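Side-chain contacts in diketoreductase (Acinetobacter baylyi, PDB 4E12), which reduces dicarbonyl compounds with NADH and probably also interconverts (3S)-3-hydroxyacyl-CoA and 3-oxoacyl-CoA: residues L10-L15 with K44-G49; I19-A24 with E48-V53; T23-F28 with A59-G64; R74-D77 with Q81-K84; E91-P94 with L99-D102. All coordinates share one frame; numbering follows the deposited sequence.

All five contacts lie in the NAD-binding Rossmann domain. Interactions 1, 2 and 3 follow helix 14-25 from its start to its end: the centres of 1 and 2 are about 8 Å apart, as are those of 2 and 3, and F47 CE1 packs on A20 CB at 3.8 Å. Interaction 4 reaches interaction 1 through Y75 OH, 3.3 Å from F47 CD2. Interaction 5 joins interaction 1 through the sheet, where L10 O and A92 N, 2.8 Å apart, probably form a hydrogen bond. Interactions 1 and 5 hold NAD(+)-binding residues T12, V14, L15 and K100, whereas interaction 3, its centre about 28 Å from that of interaction 5, is remote from the cofactor site.

Interaction 1 of 5, residues L10-L15 with K44-G49; sequences LGTGVL and KKRFEG. With SO4 (sulfate ion), chain H.
T12 meets R46 through its backbone carbonyl and through water. Its O lies 3.3 Å from R46 CD, so the arginine's aliphatic end already touches the loop before the guanidinium begins. Water 1 donates to T12 OG1 at 2.6 Å and sits in plane at the guanidinium edge, where it accepts a weak bond from R46 NH1. The stronger tie of T12 OG1 is a hydrogen bond to D34, which like T12 contacts NAD(+). At G13 the CA stands 3.9 Å above the guanidinium plane, over its centre; with no side chain there, the backbone itself covers that face. R46 gets this far because its chain runs extended from CG to NE. V14 then turns its amide to the sulfate, V14 N donating to O4 at 2.9 Å. L15 N reaches O2 of the same ion at 2.9 Å in a nearly straight bond, N-H...O 169°. The two amides open helix 14-25, whose N-cap is G13, so the helix dipole would favour the anion. A glycine-rich GxGxxG turn leading from strand to helix, with an anion on its first amides, is the dinucleotide-binding signature of the Rossmann fold; the sulfate, probably from the crystallisation liquor, may mark where a cofactor phosphate binds.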
# COMPACT_ATOMS: atom_id res chain seq x y z
N LEU A 10 -13.53 -11.99 -27.10
CA LEU A 10 -14.01 -13.35 -26.86
C LEU A 10 -14.50 -13.45 -25.44
O LEU A 10 -13.72 -13.35 -24.48
CB LEU A 10 -12.88 -14.36 -27.06
CG LEU A 10 -12.07 -14.25 -28.34
CD1 LEU A 10 -11.11 -15.42 -28.35
CD2 LEU A 10 -12.98 -14.27 -29.57
N GLY A 11 -15.81 -13.62 -25.28
CA GLY A 11 -16.37 -13.62 -23.95
C GLY A 11 -17.10 -12.32 -23.66
O GLY A 11 -16.62 -11.23 -23.97
N THR A 12 -18.27 -12.44 -23.05
CA THR A 12 -19.12 -11.28 -22.85
C THR A 12 -19.56 -11.17 -21.42
O THR A 12 -20.64 -10.63 -21.14
CB THR A 12 -20.34 -11.34 -23.77
OG1 THR A 12 -21.09 -12.54 -23.51
CG2 THR A 12 -19.90 -11.31 -25.22
N GLY A 13 -18.73 -11.69 -20.51
CA GLY A 13 -19.00 -11.57 -19.09
C GLY A 13 -18.75 -10.18 -18.56
O GLY A 13 -18.72 -9.21 -19.33
N VAL A 14 -18.58 -10.06 -17.25
CA VAL A 14 -18.32 -8.77 -16.61
C VAL A 14 -17.14 -8.04 -17.28
O VAL A 14 -17.27 -6.87 -17.65
CB VAL A 14 -18.05 -8.94 -15.10
CG1 VAL A 14 -17.62 -7.63 -14.48
CG2 VAL A 14 -19.31 -9.46 -14.40
N LEU A 15 -16.01 -8.73 -17.44
CA LEU A 15 -14.81 -8.12 -18.01
C LEU A 15 -14.88 -7.99 -19.53
O LEU A 15 -14.53 -6.95 -20.07
CB LEU A 15 -13.55 -8.89 -17.62
CG LEU A 15 -13.22 -8.92 -16.12
CD1 LEU A 15 -12.10 -9.92 -15.84
CD2 LEU A 15 -12.83 -7.52 -15.67
N LYS A 44 -25.96 -8.41 -24.73
CA LYS A 44 -26.70 -7.22 -25.14
C LYS A 44 -27.22 -6.52 -23.89
O LYS A 44 -27.11 -5.30 -23.76
CB LYS A 44 -27.84 -7.56 -26.10
CG LYS A 44 -28.58 -6.33 -26.61
CD LYS A 44 -29.67 -6.70 -27.59
CE LYS A 44 -30.48 -5.49 -27.99
NZ LYS A 44 -31.58 -5.85 -28.93
N LYS A 45 -27.76 -7.28 -22.94
CA LYS A 45 -28.18 -6.71 -21.67
C LYS A 45 -27.01 -6.05 -20.93
O LYS A 45 -27.17 -4.94 -20.40
CB LYS A 45 -28.88 -7.75 -20.79
CG LYS A 45 -30.18 -8.28 -21.40
CD LYS A 45 -30.79 -9.40 -20.57
CE LYS A 45 -32.03 -9.98 -21.24
NZ LYS A 45 -32.64 -11.09 -20.44
N ARG A 46 -25.84 -6.68 -20.88
CA ARG A 46 -24.73 -6.03 -20.19
C ARG A 46 -24.38 -4.74 -20.91
O ARG A 46 -24.09 -3.72 -20.27
CB ARG A 46 -23.49 -6.91 -20.08
CG ARG A 46 -23.66 -8.13 -19.19
CD ARG A 46 -22.34 -8.84 -18.95
NE ARG A 46 -22.51 -9.95 -18.02
CZ ARG A 46 -22.82 -11.19 -18.37
NH1 ARG A 46 -23.02 -11.50 -19.65
NH2 ARG A 46 -22.95 -12.13 -17.45
N PHE A 47 -24.40 -4.77 -22.24
CA PHE A 47 -24.07 -3.58 -23.02
C PHE A 47 -25.07 -2.46 -22.79
O PHE A 47 -24.68 -1.29 -22.70
CB PHE A 47 -23.98 -3.88 -24.51
CG PHE A 47 -22.81 -4.73 -24.90
CD1 PHE A 47 -21.56 -4.56 -24.32
CD2 PHE A 47 -22.96 -5.71 -25.88
CE1 PHE A 47 -20.48 -5.36 -24.69
CE2 PHE A 47 -21.89 -6.50 -26.26
CZ PHE A 47 -20.65 -6.33 -25.67
N GLU A 48 -26.35 -2.79 -22.70
CA GLU A 48 -27.35 -1.77 -22.43
C GLU A 48 -27.10 -1.08 -21.09
O GLU A 48 -27.13 0.15 -21.01
CB GLU A 48 -28.75 -2.37 -22.51
CG GLU A 48 -29.08 -2.79 -23.93
CD GLU A 48 -30.33 -3.62 -24.05
OE1 GLU A 48 -30.78 -4.22 -23.05
OE2 GLU A 48 -30.87 -3.67 -25.18
N GLY A 49 -26.83 -1.87 -20.05
CA GLY A 49 -26.46 -1.30 -18.76
C GLY A 49 -25.21 -0.43 -18.80
O GLY A 49 -25.16 0.65 -18.21
S SO4 H . -16.44 -12.75 -16.21
O1 SO4 H . -15.61 -12.89 -15.00
O2 SO4 H . -15.96 -11.61 -17.00
O3 SO4 H . -16.37 -13.98 -17.01
O4 SO4 H . -17.85 -12.52 -15.80
O HOH W 1 -23.11 -13.16 -22.03

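Interaction 2 of 5, residues I19-A24 with E48-V53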
# COMPACT_ATOMS: atom_id res chain seq x y z
N ILE A 19 -14.71 -4.40 -21.73
CA ILE A 19 -13.63 -4.21 -22.69
C ILE A 19 -14.23 -3.92 -24.06
O ILE A 19 -13.77 -3.02 -24.77
CB ILE A 19 -12.74 -5.48 -22.78
CG1 ILE A 19 -12.02 -5.71 -21.44
CG2 ILE A 19 -11.77 -5.35 -23.95
CD1 ILE A 19 -11.23 -7.02 -21.37
N ALA A 20 -15.25 -4.69 -24.41
CA ALA A 20 -15.92 -4.53 -25.69
C ALA A 20 -16.58 -3.17 -25.78
O ALA A 20 -16.46 -2.49 -26.81
CB ALA A 20 -16.93 -5.65 -25.90
N PHE A 21 -17.25 -2.74 -24.71
CA PHE A 21 -17.97 -1.49 -24.73
C PHE A 21 -17.04 -0.30 -24.77
O PHE A 21 -17.25 0.61 -25.56
CB PHE A 21 -18.97 -1.34 -23.58
CG PHE A 21 -19.96 -0.24 -23.80
CD1 PHE A 21 -21.16 -0.51 -24.46
CD2 PHE A 21 -19.70 1.06 -23.37
CE1 PHE A 21 -22.10 0.52 -24.69
CE2 PHE A 21 -20.62 2.09 -23.60
CZ PHE A 21 -21.82 1.82 -24.26
N GLN A 22 -16.02 -0.29 -23.91
CA GLN A 22 -15.00 0.74 -23.94
C GLN A 22 -14.40 0.87 -25.35
O GLN A 22 -14.18 1.98 -25.85
CB GLN A 22 -13.89 0.40 -22.93
CG GLN A 22 -12.80 1.49 -22.78
CD GLN A 22 -13.27 2.76 -22.08
OE1 GLN A 22 -14.42 2.86 -21.64
NE2 GLN A 22 -12.38 3.73 -21.97
N THR A 23 -14.14 -0.26 -25.98
CA THR A 23 -13.51 -0.26 -27.29
C THR A 23 -14.46 0.28 -28.36
O THR A 23 -14.06 1.09 -29.21
CB THR A 23 -12.97 -1.67 -27.64
OG1 THR A 23 -11.92 -2.01 -26.73
CG2 THR A 23 -12.42 -1.71 -29.05
N ALA A 24 -15.72 -0.14 -28.30
CA ALA A 24 -16.76 0.38 -29.17
C ALA A 24 -16.96 1.89 -28.95
O ALA A 24 -16.98 2.66 -29.91
CB ALA A 24 -18.06 -0.38 -28.96
N GLU A 48 -26.35 -2.79 -22.70
CA GLU A 48 -27.35 -1.77 -22.43
C GLU A 48 -27.10 -1.08 -21.09
O GLU A 48 -27.13 0.15 -21.01
CB GLU A 48 -28.75 -2.37 -22.51
CG GLU A 48 -29.08 -2.79 -23.93
CD GLU A 48 -30.33 -3.62 -24.05
OE1 GLU A 48 -30.78 -4.22 -23.05
OE2 GLU A 48 -30.87 -3.67 -25.18
N GLY A 49 -26.83 -1.87 -20.05
CA GLY A 49 -26.46 -1.30 -18.76
C GLY A 49 -25.21 -0.43 -18.80
O GLY A 49 -25.16 0.65 -18.21
N LEU A 50 -24.17 -0.91 -19.50
CA LEU A 50 -22.95 -0.13 -19.65
C LEU A 50 -23.22 1.19 -20.36
O LEU A 50 -22.65 2.22 -19.98
CB LEU A 50 -21.85 -0.94 -20.37
CG LEU A 50 -21.30 -2.16 -19.61
CD1 LEU A 50 -20.42 -3.02 -20.50
CD2 LEU A 50 -20.53 -1.70 -18.38
N ALA A 51 -24.10 1.19 -21.37
CA ALA A 51 -24.44 2.42 -22.07
C ALA A 51 -25.00 3.43 -21.09
O ALA A 51 -24.66 4.61 -21.12
CB ALA A 51 -25.45 2.14 -23.18
N ALA A 52 -25.87 2.94 -20.20
CA ALA A 52 -26.50 3.75 -19.17
C ALA A 52 -25.46 4.34 -18.20
O ALA A 52 -25.50 5.53 -17.88
CB ALA A 52 -27.53 2.93 -18.42
N VAL A 53 -24.56 3.50 -17.72
CA VAL A 53 -23.48 3.95 -16.84
C VAL A 53 -22.64 5.01 -17.54
O VAL A 53 -22.34 6.06 -16.97
CB VAL A 53 -22.53 2.78 -16.46
CG1 VAL A 53 -21.42 3.27 -15.54
CG2 VAL A 53 -23.32 1.64 -15.83
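F21 projects from helix 14-25 against L50 and A51 of helix 37-57, and it supplies every contact made from its side. At the root, F21 CB touches L50 CD1 at 3.8 Å. CG of F21 comes next and lies 4.0 Å from L50 CB. This methylene rides over one face of the ring in a CH-pi contact, 17° off the ring normal and displaced from the centre toward the rim. F21 CD1 and CD2 likewise have L50 CB as their nearest partner, each at 4.2 Å. Farther out, F21 CE1 passes A51 N at 3.9 Å, while CE2 runs along the backbone near A51 CA. The tip goes deepest: F21 CZ is 3.5 Å from A51 CA and meets A51 CB at 3.8 Å. The end of the ring therefore rests on helix backbone, where alanine offers only a methyl group. This reach follows from the first torsion, which sets CG anti to the backbone N (chi1 -165°) and sends the ring away from its own helix. L50 travels the other way, so that F21 and L50 run antiparallel alongside one another. The closest CA pair, F21 and L50, is 7.2 Å apart. Beyond the segments, Y54 packs against the F21 ring edge-to-face and hydrogen-bonds Q22 OE1 through its hydroxyl, adding a polar tie between the same two helices. The contact is apolar helix-helix packing in the Rossmann domain, joining the helices that follow strands 6-10 and 29-33.

Interaction 3 of 5, residues T23-F28 with A59-G64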
# COMPACT_ATOMS: atom_id res chain seq x y z
N THR A 23 -14.14 -0.26 -25.98
CA THR A 23 -13.51 -0.26 -27.29
C THR A 23 -14.46 0.28 -28.36
O THR A 23 -14.06 1.09 -29.21
CB THR A 23 -12.97 -1.67 -27.64
OG1 THR A 23 -11.92 -2.01 -26.73
CG2 THR A 23 -12.42 -1.71 -29.05
N ALA A 24 -15.72 -0.14 -28.30
CA ALA A 24 -16.76 0.38 -29.17
C ALA A 24 -16.96 1.89 -28.95
O ALA A 24 -16.98 2.66 -29.91
CB ALA A 24 -18.06 -0.38 -28.96
N PHE A 25 -17.07 2.30 -27.68
CA PHE A 25 -17.29 3.72 -27.34
C PHE A 25 -16.22 4.64 -27.96
O PHE A 25 -16.48 5.81 -28.25
CB PHE A 25 -17.33 3.90 -25.82
CG PHE A 25 -17.53 5.33 -25.38
CD1 PHE A 25 -18.66 6.05 -25.76
CD2 PHE A 25 -16.58 5.95 -24.57
CE1 PHE A 25 -18.84 7.37 -25.34
CE2 PHE A 25 -16.75 7.26 -24.15
CZ PHE A 25 -17.87 7.97 -24.53
N HIS A 26 -15.02 4.10 -28.15
CA HIS A 26 -13.91 4.89 -28.69
C HIS A 26 -13.69 4.74 -30.19
O HIS A 26 -12.60 5.08 -30.68
CB HIS A 26 -12.61 4.61 -27.95
CG HIS A 26 -12.51 5.30 -26.63
ND1 HIS A 26 -13.04 4.76 -25.47
CD2 HIS A 26 -11.95 6.48 -26.28
CE1 HIS A 26 -12.80 5.59 -24.47
NE2 HIS A 26 -12.14 6.63 -24.93
N GLY A 27 -14.68 4.23 -30.91
CA GLY A 27 -14.65 4.35 -32.36
C GLY A 27 -14.26 3.12 -33.13
O GLY A 27 -14.36 3.11 -34.36
N PHE A 28 -13.82 2.07 -32.46
CA PHE A 28 -13.41 0.84 -33.15
C PHE A 28 -14.62 0.03 -33.56
O PHE A 28 -15.72 0.22 -33.01
CB PHE A 28 -12.46 0.01 -32.28
CG PHE A 28 -11.14 0.68 -32.02
CD1 PHE A 28 -11.02 1.69 -31.08
CD2 PHE A 28 -10.01 0.30 -32.74
CE1 PHE A 28 -9.79 2.31 -30.85
CE2 PHE A 28 -8.78 0.92 -32.51
CZ PHE A 28 -8.67 1.93 -31.56
N ALA A 59 -17.11 10.92 -19.80
CA ALA A 59 -17.06 12.10 -20.64
C ALA A 59 -17.37 11.75 -22.09
O ALA A 59 -16.81 10.80 -22.64
CB ALA A 59 -15.71 12.78 -20.54
N GLY A 60 -18.28 12.53 -22.68
CA GLY A 60 -18.57 12.40 -24.09
C GLY A 60 -19.65 11.38 -24.42
O GLY A 60 -19.99 11.20 -25.59
N ALA A 61 -20.19 10.70 -23.41
CA ALA A 61 -21.11 9.60 -23.68
C ALA A 61 -22.57 10.03 -23.60
O ALA A 61 -23.48 9.30 -23.99
CB ALA A 61 -20.86 8.46 -22.71
N ALA A 62 -22.79 11.23 -23.08
CA ALA A 62 -24.14 11.76 -22.96
C ALA A 62 -24.75 12.00 -24.33
O ALA A 62 -24.06 11.93 -25.36
CB ALA A 62 -24.12 13.05 -22.16
N ASP A 63 -26.05 12.25 -24.36
CA ASP A 63 -26.71 12.70 -25.57
C ASP A 63 -26.61 11.70 -26.70
O ASP A 63 -26.48 12.09 -27.86
CB ASP A 63 -26.11 14.04 -26.04
CG ASP A 63 -26.24 15.13 -24.99
OD1 ASP A 63 -27.10 15.01 -24.09
OD2 ASP A 63 -25.48 16.12 -25.07
N GLY A 64 -26.67 10.41 -26.37
CA GLY A 64 -26.73 9.40 -27.41
C GLY A 64 -25.42 8.80 -27.87
O GLY A 64 -25.43 7.81 -28.60
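The ring of F25 presents its edge to the loop 59-64: A59 O and the carbonyl carbon of G60 both lie near the ring plane. F25 CZ points its C-H side at A59 O, 3.6 Å away, a weakly favourable meeting of ring rim and carbonyl oxygen at most. The same F25 CZ stands 3.8 Å from G60 C. A61 approaches obliquely, its CB 3.5 Å from F25 CE1 and about as far from CZ, so one methyl group straddles the outer bond of the ring. The trans first torsion of F25 (chi1 179°) carries the ring out from the helix toward the loop. G60, with phi 88°, follows A59 in the backbone angles of a type II turn, which brings the peptide chain itself, without a side chain, up to the phenyl rim. Outside the segments Y54 stacks edge-to-face with F25, and V58 also touches it. Just beyond F25 the helix 14-25 ends. G27 takes phi 104°, G27 N bonds to A24 O at 3.0 Å, and F28 N makes a weak bond to T23 O. F28 also packs back on T23. That pairing is a Schellman motif, and the contact joins this capped helix end to the loop linking helices 37-57 and 65-72 of the Rossmann domain.

Interaction 4 of 5, residues R74-D77 with Q81-K84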
# COMPACT_ATOMS: atom_id res chain seq x y z
N ARG A 74 -21.33 -5.63 -33.10
CA ARG A 74 -21.77 -6.83 -33.82
C ARG A 74 -21.67 -8.04 -32.88
O ARG A 74 -20.69 -8.17 -32.14
CB ARG A 74 -20.91 -7.02 -35.07
CG ARG A 74 -21.37 -8.15 -36.00
CD ARG A 74 -20.66 -8.11 -37.35
NE ARG A 74 -19.23 -8.42 -37.28
CZ ARG A 74 -18.72 -9.63 -37.46
NH1 ARG A 74 -19.51 -10.67 -37.73
NH2 ARG A 74 -17.40 -9.82 -37.39
N TYR A 75 -22.68 -8.90 -32.89
CA TYR A 75 -22.71 -10.07 -32.02
C TYR A 75 -22.53 -11.30 -32.87
O TYR A 75 -23.12 -11.41 -33.95
CB TYR A 75 -24.06 -10.20 -31.32
CG TYR A 75 -24.43 -9.02 -30.49
CD1 TYR A 75 -24.26 -9.05 -29.11
CD2 TYR A 75 -24.95 -7.87 -31.07
CE1 TYR A 75 -24.60 -7.96 -28.32
CE2 TYR A 75 -25.29 -6.76 -30.29
CZ TYR A 75 -25.11 -6.83 -28.92
OH TYR A 75 -25.44 -5.77 -28.12
N SER A 76 -21.73 -12.23 -32.37
CA SER A 76 -21.47 -13.44 -33.14
C SER A 76 -21.33 -14.66 -32.22
O SER A 76 -20.76 -14.54 -31.13
CB SER A 76 -20.17 -13.25 -33.93
OG SER A 76 -19.88 -14.37 -34.74
N ASP A 77 -21.84 -15.81 -32.65
CA ASP A 77 -21.54 -17.05 -31.93
C ASP A 77 -20.90 -18.05 -32.87
O ASP A 77 -20.98 -19.26 -32.67
CB ASP A 77 -22.76 -17.63 -31.20
CG ASP A 77 -23.86 -18.12 -32.14
OD1 ASP A 77 -23.79 -17.93 -33.38
OD2 ASP A 77 -24.83 -18.69 -31.60
N GLN A 81 -16.40 -16.68 -38.13
CA GLN A 81 -17.01 -15.45 -38.63
C GLN A 81 -16.66 -14.27 -37.72
O GLN A 81 -16.46 -13.15 -38.20
CB GLN A 81 -18.53 -15.60 -38.71
CG GLN A 81 -18.99 -16.64 -39.72
CD GLN A 81 -18.53 -16.29 -41.14
OE1 GLN A 81 -18.59 -15.13 -41.55
NE2 GLN A 81 -18.06 -17.29 -41.88
N ALA A 82 -16.60 -14.51 -36.41
CA ALA A 82 -16.31 -13.45 -35.45
C ALA A 82 -14.93 -12.83 -35.65
O ALA A 82 -14.72 -11.65 -35.35
CB ALA A 82 -16.43 -13.98 -34.04
N VAL A 83 -13.97 -13.61 -36.13
CA VAL A 83 -12.60 -13.10 -36.21
C VAL A 83 -12.07 -13.01 -37.64
O VAL A 83 -10.86 -12.85 -37.84
CB VAL A 83 -11.63 -13.99 -35.42
CG1 VAL A 83 -12.05 -14.07 -33.95
CG2 VAL A 83 -11.54 -15.37 -36.05
N LYS A 84 -12.94 -13.10 -38.64
CA LYS A 84 -12.50 -13.24 -40.02
C LYS A 84 -11.66 -12.06 -40.52
O LYS A 84 -10.76 -12.25 -41.34
CB LYS A 84 -13.68 -13.48 -40.97
CG LYS A 84 -14.69 -12.36 -41.04
CD LYS A 84 -15.84 -12.74 -41.97
CE LYS A 84 -16.91 -11.66 -42.02
NZ LYS A 84 -18.07 -12.07 -42.87
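S76, on the extended strand 74-76, faces A82 in the last turn of the short helix 79-82, with their CA atoms 5.7 Å apart. The chain doubles back between them within a few residues, and V83 is the first to leave helical angles. S76 CB and A82 CB meet at 3.8 Å, and S76 OG comes to 3.5 Å from the same methyl group. S76 OG accepts a hydrogen bond from D78 N, ahead of the helix, forming an ST turn at the end of the strand. The serine thus packs its carbon on the alanine while its oxygen shapes the turn. R74 reaches across beside it. Its chain leaves the strand pointing opposite the backbone N, then bends at chi3 (68°) so that the guanidinium turns an edge to Q81 O. This oxygen, Q81 O, lies in the guanidinium plane, 3.6 Å from R74 NH2. A82 O is 3.8 Å from R74 NH2, and its hydrogen bond comes from T8 OG1 instead. At such separations any attraction to the helix C-terminus is probably only long-range electrostatic, and K84 NZ, 5.5 Å from R74 NH1, would oppose it. K84 NZ also makes a weak 3.4 Å bond to Q81 OE1. Strand 74-76 is the outermost on this side of the sheet and pairs with strand 29-33. Y75 packs on helix 37-57, A82 touches Y33 of the adjacent strand, and V83 packs on L107 and L110 of helix 97-110.

Interaction 5 of 5, residues E91-P94 with L99-D102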
# COMPACT_ATOMS: atom_id res chain seq x y z
N GLU A 91 -9.12 -11.74 -25.65
CA GLU A 91 -9.69 -12.93 -25.06
C GLU A 91 -9.99 -12.76 -23.57
O GLU A 91 -9.09 -12.50 -22.76
CB GLU A 91 -8.76 -14.12 -25.30
CG GLU A 91 -9.17 -15.39 -24.58
CD GLU A 91 -8.69 -15.45 -23.14
OE1 GLU A 91 -7.48 -15.43 -22.92
OE2 GLU A 91 -9.53 -15.51 -22.21
N ALA A 92 -11.27 -12.90 -23.22
CA ALA A 92 -11.75 -12.71 -21.85
C ALA A 92 -12.74 -13.82 -21.52
O ALA A 92 -13.84 -13.55 -21.02
CB ALA A 92 -12.39 -11.32 -21.67
N VAL A 93 -12.36 -15.06 -21.83
CA VAL A 93 -13.17 -16.24 -21.52
C VAL A 93 -12.84 -16.68 -20.09
O VAL A 93 -11.87 -16.19 -19.51
CB VAL A 93 -12.89 -17.37 -22.53
CG1 VAL A 93 -13.18 -16.89 -23.95
CG2 VAL A 93 -11.44 -17.80 -22.44
N PRO A 94 -13.63 -17.61 -19.51
CA PRO A 94 -13.34 -18.06 -18.14
C PRO A 94 -11.90 -18.47 -17.88
O PRO A 94 -11.13 -18.77 -18.79
CB PRO A 94 -14.32 -19.22 -17.93
CG PRO A 94 -15.43 -18.92 -18.85
CD PRO A 94 -14.79 -18.31 -20.07
N LEU A 99 -10.08 -24.48 -21.41
CA LEU A 99 -10.99 -23.60 -22.13
C LEU A 99 -10.22 -22.56 -22.96
O LEU A 99 -10.59 -22.28 -24.10
CB LEU A 99 -11.93 -22.96 -21.11
CG LEU A 99 -13.17 -22.18 -21.53
CD1 LEU A 99 -14.01 -21.89 -20.30
CD2 LEU A 99 -12.79 -20.90 -22.26
N LYS A 100 -9.15 -22.00 -22.41
CA LYS A 100 -8.32 -21.08 -23.18
C LYS A 100 -7.48 -21.87 -24.19
O LYS A 100 -7.20 -21.39 -25.29
CB LYS A 100 -7.43 -20.20 -22.28
CG LYS A 100 -8.20 -19.34 -21.26
CD LYS A 100 -7.30 -18.27 -20.62
CE LYS A 100 -7.94 -17.54 -19.45
NZ LYS A 100 -9.24 -16.87 -19.76
N ARG A 101 -7.09 -23.09 -23.82
CA ARG A 101 -6.35 -23.97 -24.73
C ARG A 101 -7.09 -24.17 -26.05
O ARG A 101 -6.53 -23.95 -27.13
CB ARG A 101 -6.08 -25.33 -24.08
CG ARG A 101 -5.52 -26.35 -25.07
CD ARG A 101 -5.54 -27.79 -24.56
NE ARG A 101 -4.38 -28.14 -23.76
CZ ARG A 101 -4.33 -28.11 -22.43
NH1 ARG A 101 -5.40 -27.75 -21.73
NH2 ARG A 101 -3.22 -28.45 -21.80
N ASP A 102 -8.34 -24.59 -25.96
CA ASP A 102 -9.09 -24.91 -27.17
C ASP A 102 -9.46 -23.67 -27.96
O ASP A 102 -9.43 -23.67 -29.20
CB ASP A 102 -10.29 -25.81 -26.88
CG ASP A 102 -11.27 -25.19 -25.92
OD1 ASP A 102 -10.90 -24.20 -25.27
OD2 ASP A 102 -12.40 -25.71 -25.81
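K100 NZ forms a salt bridge with E91 OE2 at 2.8 Å, linking helix 97-110 of the Rossmann fold to the end of strand 88-91. The ammonium comes to the syn side of that oxygen, 27° out of the carboxylate plane. E91 OE2 accepts a second bond on its anti lone pair from V93 N at 2.9 Å, so the oxygen is gripped from both the loop backbone and the helix. The other carboxylate oxygen, OE1, takes hydrogen bonds from Y104 and T119, which hold the glutamate's orientation. K100 NZ also donates to P94 O at 2.9 Å, coming from above the carbonyl plane, 58° out of it, not along a lone pair. V93 O is 2.7 Å from K100 NZ. A second salt bridge, to E95, completes an oxygen-rich, negatively charged setting that would be expected to favour the charged form of the lysine. Both K100 and E95 contact NAD(+), so the lysine ties the loop after the strand to the cofactor site. The lysine is extended up to a bend at its last torsion (chi4 -57°), and the glutamate chain lies roughly perpendicular to it. Outward from the charges the packing turns apolar. L99 spreads its two methyl groups over neighbouring residues. L99 CD1 sits against the proline ring, 3.6 Å from P94 CB. L99 CD2 presses on V93 CG2 at 3.4 Å, tighter than normal van der Waals contact, and that valine methyl also lies 3.6 Å from K100 NZ.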